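Local coordinates for protein serine protease inhibitor 4, isoform B (Drosophila melanogaster, PDB 4P0F) that probably inhibits serine- and cysteine-type endopeptidases and is captured here in its cleaved form, at residues Y362-Q367 and P371-S376; L223-S228 and E327-A332; F39-C44 and I316-F321. All coordinates share one frame; numbering follows the deposited sequence.

Contact 1 (Y362-Q367 and P371-S376)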
ATOM      1  N   TYR A 362       7.769   3.770  -8.953  1.00 14.79           N
ATOM      2  CA  TYR A 362       6.831   2.933  -9.682  1.00 12.49           C
ATOM      3  C   TYR A 362       5.514   2.830  -8.918  1.00 15.23           C
ATOM      4  O   TYR A 362       5.459   3.006  -7.695  1.00 17.31           O
ATOM      5  CB  TYR A 362       7.422   1.535  -9.945  1.00 15.79           C
ATOM      6  CG  TYR A 362       7.728   0.761  -8.688  1.00 14.09           C
ATOM      7  CD1 TYR A 362       6.737   0.029  -8.050  1.00 18.60           C
ATOM      8  CD2 TYR A 362       8.991   0.792  -8.118  1.00 16.04           C
ATOM      9  CE1 TYR A 362       6.998  -0.667  -6.892  1.00 17.76           C
ATOM     10  CE2 TYR A 362       9.263   0.096  -6.951  1.00 16.78           C
ATOM     11  CZ  TYR A 362       8.260  -0.629  -6.343  1.00 18.76           C
ATOM     12  OH  TYR A 362       8.517  -1.312  -5.176  1.00 20.41           O
ATOM     13  N   VAL A 363       4.455   2.567  -9.669  1.00 13.52           N
ATOM     14  CA  VAL A 363       3.105   2.447  -9.145  1.00 14.85           C
ATOM     15  C   VAL A 363       2.404   1.302  -9.852  1.00 15.96           C
ATOM     16  O   VAL A 363       2.461   1.193 -11.072  1.00 18.12           O
ATOM     17  CB  VAL A 363       2.286   3.735  -9.359  1.00 15.88           C
ATOM     18  CG1 VAL A 363       0.978   3.674  -8.553  1.00 15.96           C
ATOM     19  CG2 VAL A 363       3.094   4.957  -8.978  1.00 17.02           C
ATOM     20  N   LEU A 364       1.769   0.424  -9.083  1.00 12.11           N
ATOM     21  CA  LEU A 364       0.861  -0.572  -9.650  1.00 12.58           C
ATOM     22  C   LEU A 364      -0.531   0.046  -9.633  1.00 16.81           C
ATOM     23  O   LEU A 364      -1.097   0.302  -8.558  1.00 16.32           O
ATOM     24  CB  LEU A 364       0.894  -1.884  -8.855  1.00 16.19           C
ATOM     25  CG  LEU A 364       2.216  -2.653  -8.866  1.00 30.26           C
ATOM     26  CD1 LEU A 364       2.095  -3.983  -8.125  1.00 27.73           C
ATOM     27  CD2 LEU A 364       2.670  -2.906 -10.286  1.00 31.46           C
ATOM     28  N   VAL A 365      -1.054   0.322 -10.822  1.00 18.23           N
ATOM     29  CA  VAL A 365      -2.238   1.159 -10.973  1.00 20.22           C
ATOM     30  C   VAL A 365      -3.364   0.420 -11.665  1.00 26.54           C
ATOM     31  O   VAL A 365      -3.157  -0.271 -12.664  1.00 24.84           O
ATOM     32  CB  VAL A 365      -1.924   2.450 -11.776  1.00 31.89           C
ATOM     33  CG1 VAL A 365      -0.974   3.327 -11.016  1.00 43.54           C
ATOM     34  CG2 VAL A 365      -1.330   2.127 -13.121  1.00 33.26           C
ATOM     35  N   HIS A 366      -4.561   0.560 -11.111  1.00 21.39           N
ATOM     36  CA  HIS A 366      -5.769   0.091 -11.772  1.00 24.82           C
ATOM     37  C   HIS A 366      -6.363   1.240 -12.568  1.00 33.42           C
ATOM     38  O   HIS A 366      -6.621   2.321 -12.020  1.00 26.25           O
ATOM     39  CB  HIS A 366      -6.780  -0.450 -10.762  1.00 35.53           C
ATOM     40  CG  HIS A 366      -8.157  -0.619 -11.325  1.00 56.34           C
ATOM     41  ND1 HIS A 366      -8.652  -1.838 -11.733  1.00 65.18           N
ATOM     42  CD2 HIS A 366      -9.141   0.282 -11.559  1.00 65.90           C
ATOM     43  CE1 HIS A 366      -9.883  -1.683 -12.187  1.00 74.31           C
ATOM     44  NE2 HIS A 366     -10.203  -0.405 -12.093  1.00 79.84           N
ATOM     45  N   GLN A 367      -6.566   1.002 -13.860  1.00 30.29           N
ATOM     46  CA  GLN A 367      -7.113   2.002 -14.777  1.00 35.15           C
ATOM     47  C   GLN A 367      -6.376   3.340 -14.694  1.00 33.94           C
ATOM     48  O   GLN A 367      -5.176   3.414 -14.973  1.00 34.58           O
ATOM     49  CB  GLN A 367      -8.606   2.206 -14.502  1.00 48.35           C
ATOM     50  CG  GLN A 367      -9.457   1.001 -14.886  1.00 74.79           C
ATOM     51  CD  GLN A 367     -10.936   1.207 -14.613  1.00 82.72           C
ATOM     52  OE1 GLN A 367     -11.388   2.327 -14.375  1.00 88.42           O
ATOM     53  NE2 GLN A 367     -11.700   0.119 -14.645  1.00 82.53           N
ATOM     54  N   PRO A 371      -4.133   3.690  -7.277  1.00 14.54           N
ATOM     55  CA  PRO A 371      -2.871   3.023  -6.964  1.00 16.18           C
ATOM     56  C   PRO A 371      -3.019   1.944  -5.899  1.00 20.93           C
ATOM     57  O   PRO A 371      -3.554   2.201  -4.826  1.00 19.59           O
ATOM     58  CB  PRO A 371      -1.991   4.164  -6.467  1.00 14.27           C
ATOM     59  CG  PRO A 371      -2.931   5.135  -5.880  1.00 17.53           C
ATOM     60  CD  PRO A 371      -4.230   5.002  -6.607  1.00 16.73           C
ATOM     61  N   LEU A 372      -2.553   0.738  -6.207  1.00 14.66           N
ATOM     62  CA  LEU A 372      -2.635  -0.381  -5.264  1.00 12.39           C
ATOM     63  C   LEU A 372      -1.323  -0.562  -4.519  1.00 18.11           C
ATOM     64  O   LEU A 372      -1.315  -0.888  -3.330  1.00 17.23           O
ATOM     65  CB  LEU A 372      -3.011  -1.671  -5.996  1.00 16.23           C
ATOM     66  CG  LEU A 372      -4.414  -1.690  -6.599  1.00 21.74           C
ATOM     67  CD1 LEU A 372      -4.629  -2.942  -7.430  1.00 42.15           C
ATOM     68  CD2 LEU A 372      -5.483  -1.559  -5.515  1.00 25.60           C
ATOM     69  N   PHE A 373      -0.220  -0.345  -5.230  1.00 14.32           N
ATOM     70  CA  PHE A 373       1.122  -0.385  -4.665  1.00 14.28           C
ATOM     71  C   PHE A 373       1.913   0.800  -5.208  1.00 13.81           C
ATOM     72  O   PHE A 373       1.681   1.260  -6.336  1.00 15.39           O
ATOM     73  CB  PHE A 373       1.857  -1.694  -5.003  1.00 15.11           C
ATOM     74  CG  PHE A 373       1.266  -2.908  -4.364  1.00 14.69           C
ATOM     75  CD1 PHE A 373       0.209  -3.566  -4.952  1.00 15.43           C
ATOM     76  CD2 PHE A 373       1.770  -3.390  -3.173  1.00 18.92           C
ATOM     77  CE1 PHE A 373      -0.340  -4.686  -4.371  1.00 19.23           C
ATOM     78  CE2 PHE A 373       1.221  -4.513  -2.592  1.00 16.95           C
ATOM     79  CZ  PHE A 373       0.160  -5.143  -3.185  1.00 15.75           C
ATOM     80  N   TRP A 374       2.860   1.263  -4.410  1.00 16.29           N
ATOM     81  CA  TRP A 374       3.692   2.406  -4.740  1.00 17.22           C
ATOM     82  C   TRP A 374       5.076   2.151  -4.165  1.00 18.03           C
ATOM     83  O   TRP A 374       5.204   1.671  -3.035  1.00 15.91           O
ATOM     84  CB  TRP A 374       3.077   3.677  -4.158  1.00 15.59           C
ATOM     85  CG  TRP A 374       3.552   4.958  -4.742  1.00 17.78           C
ATOM     86  CD1 TRP A 374       4.828   5.432  -4.745  1.00 30.50           C
ATOM     87  CD2 TRP A 374       2.749   5.962  -5.385  1.00 19.94           C
ATOM     88  NE1 TRP A 374       4.875   6.655  -5.368  1.00 34.07           N
ATOM     89  CE2 TRP A 374       3.612   7.003  -5.765  1.00 31.12           C
ATOM     90  CE3 TRP A 374       1.388   6.074  -5.681  1.00 16.84           C
ATOM     91  CZ2 TRP A 374       3.158   8.142  -6.430  1.00 35.00           C
ATOM     92  CZ3 TRP A 374       0.941   7.199  -6.333  1.00 19.49           C
ATOM     93  CH2 TRP A 374       1.819   8.218  -6.703  1.00 28.45           C
ATOM     94  N   GLY A 375       6.123   2.458  -4.924  1.00 17.17           N
ATOM     95  CA  GLY A 375       7.455   2.244  -4.403  1.00 13.66           C
ATOM     96  C   GLY A 375       8.562   2.976  -5.120  1.00 15.65           C
ATOM     97  O   GLY A 375       8.334   3.709  -6.083  1.00 16.19           O
ATOM     98  N   SER A 376       9.765   2.770  -4.596  1.00 15.89           N
ATOM     99  CA  SER A 376      11.003   3.336  -5.105  1.00 15.71           C
ATOM    100  C   SER A 376      12.059   2.261  -5.247  1.00 16.98           C
ATOM    101  O   SER A 376      12.149   1.367  -4.415  1.00 21.21           O
ATOM    102  CB  SER A 376      11.553   4.398  -4.153  1.00 32.54           C
ATOM    103  OG  SER A 376      10.788   5.572  -4.167  1.00 50.45           O
TER
HETATM  104  O   HOH W   1      10.772  -0.820  -3.961  1.00 17.72           O
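CG2 of V363 sits almost squarely over the six-membered ring of W374, 3.7 Å from its centroid, so a compact branched side chain meets a broad flat one as a CH-pi contact. The other branch, CG1, lies 3.7 Å from CB of P371, whose rigid ring runs alongside the valine in the same direction. On the reverse face of the ribbon L364 CD1 meets F373 CD1 obliquely at 3.7 Å. The two strands form an antiparallel hairpin, corresponding to strands 4 and 5 of serpin sheet B. Helix 6-28 packs on the face bearing P371 and W374, and strand 161-174 lies against L364 and F373. A classic beta bulge shifts the register where L372 and F373 both face L364: L372 N reaches L364 O at 2.8 Å, nearly straight at 169°, while F373 O accepts from L364 N. Farther along, Y362 and G375 exchange two backbone bonds of 2.9 Å. With CG set between backbone N and carbonyl carbon (chi1 62°), the Y362 ring turns over G375, whose CA touches its face; a beta carbon there would collide with the tyrosine hydroxyl. At the polar edge one water lies in the ring plane, 2.6 Å from Y362 OH, and donates to S376 O.

Contact 2 (L223-S228 and E327-A332)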
ATOM      1  N   LEU A 223       3.540  -0.688 -18.156  1.00 16.59           N
ATOM      2  CA  LEU A 223       3.633  -2.077 -18.568  1.00 18.32           C
ATOM      3  C   LEU A 223       2.356  -2.797 -18.142  1.00 15.46           C
ATOM      4  O   LEU A 223       2.126  -2.985 -16.944  1.00 17.17           O
ATOM      5  CB  LEU A 223       4.862  -2.737 -17.945  1.00 18.24           C
ATOM      6  CG  LEU A 223       6.207  -2.045 -18.184  1.00 19.66           C
ATOM      7  CD1 LEU A 223       7.340  -2.811 -17.523  1.00 27.03           C
ATOM      8  CD2 LEU A 223       6.476  -1.884 -19.674  1.00 27.27           C
ATOM      9  N   PRO A 224       1.513  -3.190 -19.109  1.00 17.14           N
ATOM     10  CA  PRO A 224       0.231  -3.801 -18.746  1.00 20.49           C
ATOM     11  C   PRO A 224       0.335  -5.276 -18.372  1.00 22.67           C
ATOM     12  O   PRO A 224       1.211  -5.981 -18.852  1.00 19.54           O
ATOM     13  CB  PRO A 224      -0.609  -3.619 -20.014  1.00 25.04           C
ATOM     14  CG  PRO A 224       0.385  -3.610 -21.112  1.00 30.09           C
ATOM     15  CD  PRO A 224       1.601  -2.923 -20.554  1.00 22.57           C
ATOM     16  N   TYR A 225      -0.572  -5.723 -17.505  1.00 19.48           N
ATOM     17  CA  TYR A 225      -0.723  -7.140 -17.174  1.00 21.23           C
ATOM     18  C   TYR A 225      -1.862  -7.738 -17.993  1.00 23.37           C
ATOM     19  O   TYR A 225      -2.873  -7.079 -18.217  1.00 28.46           O
ATOM     20  CB  TYR A 225      -0.998  -7.307 -15.668  1.00 21.48           C
ATOM     21  CG  TYR A 225       0.140  -6.794 -14.832  1.00 19.08           C
ATOM     22  CD1 TYR A 225       1.271  -7.566 -14.635  1.00 20.44           C
ATOM     23  CD2 TYR A 225       0.096  -5.534 -14.261  1.00 17.53           C
ATOM     24  CE1 TYR A 225       2.334  -7.098 -13.897  1.00 18.19           C
ATOM     25  CE2 TYR A 225       1.156  -5.051 -13.509  1.00 21.02           C
ATOM     26  CZ  TYR A 225       2.268  -5.850 -13.328  1.00 18.78           C
ATOM     27  OH  TYR A 225       3.329  -5.390 -12.599  1.00 19.52           O
ATOM     28  N   LYS A 226      -1.717  -8.981 -18.437  1.00 25.28           N
ATOM     29  CA  LYS A 226      -2.747  -9.581 -19.275  1.00 30.00           C
ATOM     30  C   LYS A 226      -4.005  -9.853 -18.452  1.00 31.20           C
ATOM     31  O   LYS A 226      -3.941  -9.991 -17.229  1.00 32.93           O
ATOM     32  CB  LYS A 226      -2.246 -10.867 -19.943  1.00 55.71           C
ATOM     33  CG  LYS A 226      -1.640 -11.884 -19.007  1.00 54.13           C
ATOM     34  CD  LYS A 226      -1.104 -13.096 -19.767  1.00 62.51           C
ATOM     35  CE  LYS A 226      -2.220 -13.984 -20.283  1.00 63.50           C
ATOM     36  NZ  LYS A 226      -1.843 -15.426 -20.243  1.00 71.15           N
ATOM     37  N   ASP A 227      -5.145  -9.894 -19.135  1.00 34.60           N
ATOM     38  CA  ASP A 227      -6.424 -10.228 -18.510  1.00 39.70           C
ATOM     39  C   ASP A 227      -6.739  -9.327 -17.322  1.00 43.84           C
ATOM     40  O   ASP A 227      -7.252  -9.790 -16.303  1.00 44.63           O
ATOM     41  CB  ASP A 227      -6.424 -11.687 -18.057  1.00 41.91           C
ATOM     42  CG  ASP A 227      -6.110 -12.646 -19.184  1.00 57.07           C
ATOM     43  OD1 ASP A 227      -6.426 -12.318 -20.350  1.00 58.13           O
ATOM     44  OD2 ASP A 227      -5.546 -13.726 -18.903  1.00 62.12           O
ATOM     45  N   SER A 228      -6.429  -8.042 -17.453  1.00 38.10           N
ATOM     46  CA  SER A 228      -6.677  -7.095 -16.375  1.00 41.37           C
ATOM     47  C   SER A 228      -6.609  -5.665 -16.875  1.00 45.06           C
ATOM     48  O   SER A 228      -6.129  -5.415 -17.978  1.00 38.33           O
ATOM     49  CB  SER A 228      -5.660  -7.288 -15.254  1.00 35.11           C
ATOM     50  OG  SER A 228      -4.460  -6.601 -15.552  1.00 35.73           O
ATOM     51  N   GLU A 327       8.369 -12.758 -16.177  1.00 21.03           N
ATOM     52  CA  GLU A 327       7.008 -13.247 -16.376  1.00 21.80           C
ATOM     53  C   GLU A 327       5.940 -12.236 -15.949  1.00 20.76           C
ATOM     54  O   GLU A 327       4.846 -12.211 -16.504  1.00 22.20           O
ATOM     55  CB  GLU A 327       6.792 -14.558 -15.602  1.00 25.82           C
ATOM     56  CG  GLU A 327       7.517 -15.761 -16.187  1.00 30.63           C
ATOM     57  CD  GLU A 327       9.037 -15.676 -16.089  1.00 64.43           C
ATOM     58  OE1 GLU A 327       9.550 -15.241 -15.034  1.00 51.40           O
ATOM     59  OE2 GLU A 327       9.720 -16.055 -17.070  1.00 62.55           O
ATOM     60  N   GLY A 328       6.248 -11.436 -14.936  1.00 19.28           N
ATOM     61  CA  GLY A 328       5.273 -10.512 -14.391  1.00 18.40           C
ATOM     62  C   GLY A 328       5.697  -9.951 -13.055  1.00 18.69           C
ATOM     63  O   GLY A 328       6.877  -9.706 -12.811  1.00 18.52           O
ATOM     64  N   THR A 329       4.716  -9.773 -12.178  1.00 18.42           N
ATOM     65  CA  THR A 329       4.927  -9.164 -10.880  1.00 19.96           C
ATOM     66  C   THR A 329       4.078  -9.880  -9.851  1.00 19.62           C
ATOM     67  O   THR A 329       2.942 -10.259 -10.133  1.00 19.14           O
ATOM     68  CB  THR A 329       4.552  -7.668 -10.895  1.00 19.78           C
ATOM     69  OG1 THR A 329       5.384  -6.995 -11.841  1.00 19.46           O
ATOM     70  CG2 THR A 329       4.725  -7.032  -9.515  1.00 17.27           C
ATOM     71  N   GLU A 330       4.654 -10.099  -8.678  1.00 18.52           N
ATOM     72  CA  GLU A 330       3.877 -10.526  -7.525  1.00 16.57           C
ATOM     73  C   GLU A 330       4.130  -9.539  -6.411  1.00 19.29           C
ATOM     74  O   GLU A 330       5.272  -9.167  -6.148  1.00 18.62           O
ATOM     75  CB  GLU A 330       4.231 -11.951  -7.083  1.00 19.85           C
ATOM     76  CG  GLU A 330       3.348 -12.422  -5.937  1.00 24.23           C
ATOM     77  CD  GLU A 330       3.463 -13.906  -5.616  1.00 29.47           C
ATOM     78  OE1 GLU A 330       4.401 -14.568  -6.111  1.00 30.70           O
ATOM     79  OE2 GLU A 330       2.596 -14.409  -4.856  1.00 29.67           O
ATOM     80  N   ALA A 331       3.051  -9.092  -5.777  1.00 19.25           N
ATOM     81  CA  ALA A 331       3.148  -8.118  -4.705  1.00 17.26           C
ATOM     82  C   ALA A 331       2.127  -8.440  -3.641  1.00 16.51           C
ATOM     83  O   ALA A 331       1.086  -9.020  -3.927  1.00 19.36           O
ATOM     84  CB  ALA A 331       2.932  -6.712  -5.226  1.00 19.69           C
ATOM     85  N   ALA A 332       2.444  -8.065  -2.407  1.00 17.96           N
ATOM     86  CA  ALA A 332       1.533  -8.275  -1.305  1.00 13.98           C
ATOM     87  C   ALA A 332       1.789  -7.232  -0.241  1.00 15.09           C
ATOM     88  O   ALA A 332       2.888  -6.697  -0.134  1.00 16.38           O
ATOM     89  CB  ALA A 332       1.691  -9.671  -0.723  1.00 20.33           C
TER
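Y225 and T329 meet through their hydroxyls, with the two side chains crossing at roughly a right angle. Y225 OH lies 2.7 Å from T329 OG1, a short hydrogen bond in which either group could be the donor. OG1 approaches in the plane of the tyrosine ring, at its edge, so the phenol bonds end-on. W175 meets the ring with planes about 15° apart, and F171 meets it edge-to-face. A tyrosine suits this place because it carries a hydroxyl across a gap that the backbones do not close, the nearest CA atoms, those of Y225 and G328, being 7.4 Å apart. On the threonine, OG1 stands beside the backbone N and anti to the carbonyl carbon (chi1 -61°), which turns it to the phenol, whereas CG2 stays 3.8 Å from Y225 OH. A phenylalanine in place of Y225 would probably leave T329 OG1 without its hydroxyl mate and the strand bearing it less firmly tied to the loop. G328 comes near the same ring edge, its C 4.5 Å from Y225 CE1; its phi of 166° is one that residues with a beta carbon seldom adopt. At the tyrosine's other end, S228 OG donates to Y225 O at 3.1 Å, coming from above the carbonyl plane, and is also bonded to L230 N. The sequence of 327-332 is that of a serpin reactive-loop hinge, and the site matches the breach region of sheet A. Here strand 328-341 runs between strands 161-174 and 311-324, while the loop after strand 218-224 covers it together with M232 of strand 230-237.

Contact 3 (F39-C44 and I316-F321)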
ATOM      1  N   PHE A  39      -3.602   1.638  -0.775  1.00 13.66           N
ATOM      2  CA  PHE A  39      -4.973   1.153  -0.705  1.00 11.87           C
ATOM      3  C   PHE A  39      -5.211   0.395   0.598  1.00 15.15           C
ATOM      4  O   PHE A  39      -6.261   0.546   1.240  1.00 15.77           O
ATOM      5  CB  PHE A  39      -5.310   0.250  -1.886  1.00 13.74           C
ATOM      6  CG  PHE A  39      -6.720  -0.263  -1.850  1.00 15.73           C
ATOM      7  CD1 PHE A  39      -7.029  -1.430  -1.176  1.00 21.51           C
ATOM      8  CD2 PHE A  39      -7.747   0.445  -2.448  1.00 24.91           C
ATOM      9  CE1 PHE A  39      -8.335  -1.889  -1.114  1.00 20.14           C
ATOM     10  CE2 PHE A  39      -9.053  -0.015  -2.391  1.00 27.43           C
ATOM     11  CZ  PHE A  39      -9.342  -1.188  -1.719  1.00 25.70           C
ATOM     12  N   SER A  40      -4.248  -0.441   0.974  1.00 13.73           N
ATOM     13  CA  SER A  40      -4.345  -1.227   2.199  1.00 15.14           C
ATOM     14  C   SER A  40      -4.390  -0.323   3.430  1.00 13.81           C
ATOM     15  O   SER A  40      -5.184  -0.541   4.366  1.00 15.96           O
ATOM     16  CB  SER A  40      -3.164  -2.200   2.287  1.00 14.53           C
ATOM     17  OG  SER A  40      -3.123  -2.885   3.517  1.00 15.89           O
ATOM     18  N   ILE A  41      -3.528   0.684   3.433  1.00 14.79           N
ATOM     19  CA  ILE A  41      -3.451   1.611   4.546  1.00 13.38           C
ATOM     20  C   ILE A  41      -4.747   2.403   4.672  1.00 15.59           C
ATOM     21  O   ILE A  41      -5.305   2.509   5.767  1.00 13.29           O
ATOM     22  CB  ILE A  41      -2.242   2.566   4.390  1.00 13.06           C
ATOM     23  CG1 ILE A  41      -0.936   1.761   4.450  1.00 14.25           C
ATOM     24  CG2 ILE A  41      -2.243   3.637   5.473  1.00 15.85           C
ATOM     25  CD1 ILE A  41       0.266   2.504   3.961  1.00 15.28           C
ATOM     26  N   GLN A  42      -5.226   2.973   3.571  1.00 12.86           N
ATOM     27  CA  GLN A  42      -6.442   3.789   3.633  1.00 13.83           C
ATOM     28  C   GLN A  42      -7.664   2.960   4.050  1.00 12.95           C
ATOM     29  O   GLN A  42      -8.504   3.421   4.833  1.00 13.99           O
ATOM     30  CB  GLN A  42      -6.717   4.460   2.296  1.00 13.55           C
ATOM     31  CG  GLN A  42      -7.653   5.650   2.391  1.00 14.91           C
ATOM     32  CD  GLN A  42      -8.194   6.089   1.046  1.00 14.35           C
ATOM     33  OE1 GLN A  42      -8.653   5.274   0.248  1.00 15.01           O
ATOM     34  NE2 GLN A  42      -8.148   7.394   0.788  1.00 14.58           N
ATOM     35  N   THR A  43      -7.749   1.732   3.541  1.00 13.71           N
ATOM     36  CA  THR A  43      -8.857   0.840   3.848  1.00 13.50           C
ATOM     37  C   THR A  43      -8.858   0.484   5.325  1.00 17.11           C
ATOM     38  O   THR A  43      -9.896   0.563   5.985  1.00 15.11           O
ATOM     39  CB  THR A  43      -8.786  -0.440   2.994  1.00 12.49           C
ATOM     40  OG1 THR A  43      -8.859  -0.078   1.612  1.00 15.68           O
ATOM     41  CG2 THR A  43      -9.941  -1.376   3.308  1.00 14.45           C
ATOM     42  N   CYS A  44      -7.696   0.124   5.859  1.00 13.73           N
ATOM     43  CA  CYS A  44      -7.616  -0.272   7.266  1.00 13.37           C
ATOM     44  C   CYS A  44      -7.993   0.902   8.156  1.00 14.82           C
ATOM     45  O   CYS A  44      -8.759   0.759   9.118  1.00 15.32           O
ATOM     46  CB  CYS A  44      -6.220  -0.759   7.620  1.00 17.42           C
ATOM     47  SG  CYS A  44      -6.152  -1.484   9.275  1.00 20.64           S
ATOM     48  N   ILE A 316       0.097   1.012  14.327  1.00 16.99           N
ATOM     49  CA  ILE A 316      -0.321   0.768  12.955  1.00 16.12           C
ATOM     50  C   ILE A 316       0.889   0.193  12.244  1.00 18.71           C
ATOM     51  O   ILE A 316       1.896   0.877  12.116  1.00 19.45           O
ATOM     52  CB  ILE A 316      -0.783   2.041  12.210  1.00 16.99           C
ATOM     53  CG1 ILE A 316      -1.848   2.793  13.008  1.00 16.68           C
ATOM     54  CG2 ILE A 316      -1.292   1.666  10.816  1.00 17.25           C
ATOM     55  CD1 ILE A 316      -2.328   4.089  12.340  1.00 21.14           C
ATOM     56  N   ILE A 317       0.812  -1.070  11.833  1.00 16.15           N
ATOM     57  CA  ILE A 317       1.966  -1.741  11.237  1.00 15.43           C
ATOM     58  C   ILE A 317       1.660  -2.072   9.785  1.00 16.55           C
ATOM     59  O   ILE A 317       0.604  -2.601   9.474  1.00 15.48           O
ATOM     60  CB  ILE A 317       2.333  -3.023  12.007  1.00 18.25           C
ATOM     61  CG1 ILE A 317       2.708  -2.679  13.450  1.00 21.37           C
ATOM     62  CG2 ILE A 317       3.489  -3.726  11.330  1.00 22.01           C
ATOM     63  CD1 ILE A 317       2.629  -3.846  14.408  1.00 23.48           C
ATOM     64  N   HIS A 318       2.593  -1.743   8.898  1.00 14.82           N
ATOM     65  CA  HIS A 318       2.429  -2.030   7.489  1.00 14.49           C
ATOM     66  C   HIS A 318       3.632  -2.785   6.995  1.00 14.05           C
ATOM     67  O   HIS A 318       4.770  -2.417   7.296  1.00 15.09           O
ATOM     68  CB  HIS A 318       2.255  -0.747   6.686  1.00 15.93           C
ATOM     69  CG  HIS A 318       1.939  -0.975   5.243  1.00 12.63           C
ATOM     70  ND1 HIS A 318       0.703  -1.401   4.808  1.00 13.83           N
ATOM     71  CD2 HIS A 318       2.695  -0.821   4.129  1.00 15.49           C
ATOM     72  CE1 HIS A 318       0.708  -1.489   3.491  1.00 18.79           C
ATOM     73  NE2 HIS A 318       1.906  -1.148   3.054  1.00 15.83           N
ATOM     74  N   LYS A 319       3.370  -3.842   6.242  1.00 13.15           N
ATOM     75  CA  LYS A 319       4.438  -4.612   5.607  1.00 14.28           C
ATOM     76  C   LYS A 319       4.079  -4.864   4.164  1.00 18.30           C
ATOM     77  O   LYS A 319       2.927  -5.140   3.854  1.00 16.96           O
ATOM     78  CB  LYS A 319       4.661  -5.937   6.328  1.00 18.24           C
ATOM     79  CG  LYS A 319       5.274  -5.819   7.704  1.00 31.05           C
ATOM     80  CD  LYS A 319       5.909  -7.155   8.129  1.00 56.01           C
ATOM     81  CE  LYS A 319       6.406  -7.104   9.575  1.00 64.98           C
ATOM     82  NZ  LYS A 319       6.989  -8.390  10.099  1.00 48.13           N
ATOM     83  N   ALA A 320       5.074  -4.788   3.282  1.00 16.31           N
ATOM     84  CA  ALA A 320       4.831  -4.993   1.861  1.00 14.35           C
ATOM     85  C   ALA A 320       6.021  -5.683   1.183  1.00 16.72           C
ATOM     86  O   ALA A 320       7.151  -5.662   1.680  1.00 16.09           O
ATOM     87  CB  ALA A 320       4.517  -3.676   1.190  1.00 14.60           C
ATOM     88  N   PHE A 321       5.712  -6.331   0.065  1.00 16.31           N
ATOM     89  CA  PHE A 321       6.664  -7.134  -0.698  1.00 17.72           C
ATOM     90  C   PHE A 321       6.345  -6.994  -2.173  1.00 16.64           C
ATOM     91  O   PHE A 321       5.177  -6.940  -2.543  1.00 15.46           O
ATOM     92  CB  PHE A 321       6.583  -8.608  -0.288  1.00 16.40           C
ATOM     93  CG  PHE A 321       7.375  -9.531  -1.174  1.00 19.37           C
ATOM     94  CD1 PHE A 321       6.806 -10.082  -2.312  1.00 21.95           C
ATOM     95  CD2 PHE A 321       8.690  -9.821  -0.885  1.00 27.07           C
ATOM     96  CE1 PHE A 321       7.539 -10.915  -3.135  1.00 27.61           C
ATOM     97  CE2 PHE A 321       9.430 -10.655  -1.711  1.00 29.60           C
ATOM     98  CZ  PHE A 321       8.848 -11.204  -2.825  1.00 28.73           C
TER
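S40 OG is gripped by two polar side chains, N167 through OD1 and T335 through OG1, and also lies at the edge of the H318 ring, 4.1 Å from CE1. T335 OG1 is bonded to H318 ND1 as well, so the threonine bridges serine and histidine, which share no hydrogen bond of their own. A serine suits the helix here, since a short side chain keeps its hydroxyl close to the backbone and within this buried polar cluster. H318 NE2 is bonded to the backbone N of S37, just before helix 38-49. Because that amide can serve only as a donor, the pairing is consistent with a ring that accepts at NE2 and carries a proton on ND1. Both ring nitrogens are therefore engaged, and the imidazole is held against rotation. The cluster corresponds to the shutter of the serpin fold, where the helix equivalent to helix B lies beneath the middle of sheet A; T335 belongs to strand 328-341, so that strand takes part in the network. I41 covers a face of the imidazole. Its CG1 is 3.6 Å from H318 ND1 and 3.9 Å from the ring centroid, a CH-pi contact offset toward the rim, with the two side chains crossing at about a right angle. The histidine has CG anti to its own N (chi1 -174°), and the ring thus projects from the strand to the helix. Within the helix, F39 O takes bonds from T43 N (3.0 Å) and T43 OG1 (2.7 Å), which arrive from opposite faces of the carbonyl plane.

Overall arrangement
Strand 328-341, probably the reactive loop inserted after cleavage, links the three contacts. Contacts 1 and 2 have centres about 11 Å apart and touch directly: Y225 OH of contact 2 lies 3.5 Å from L364 CD2, and F373 CZ of contact 1 is 3.8 Å from A331 CB, so the hairpin packs against strand 328-341. Contacts 2 and 3, with centres about 20 Å apart, lie on neighbouring antiparallel strands joined by a probable hydrogen bond of 2.9 Å from F321 N to A332 O. Contact 1 reaches contact 3, about 14 Å away between centres, where L372 CD2 meets F39 CB at 4.1 Å. Contact 2 lies in the region matching the breach, contact 3 in that matching the shutter.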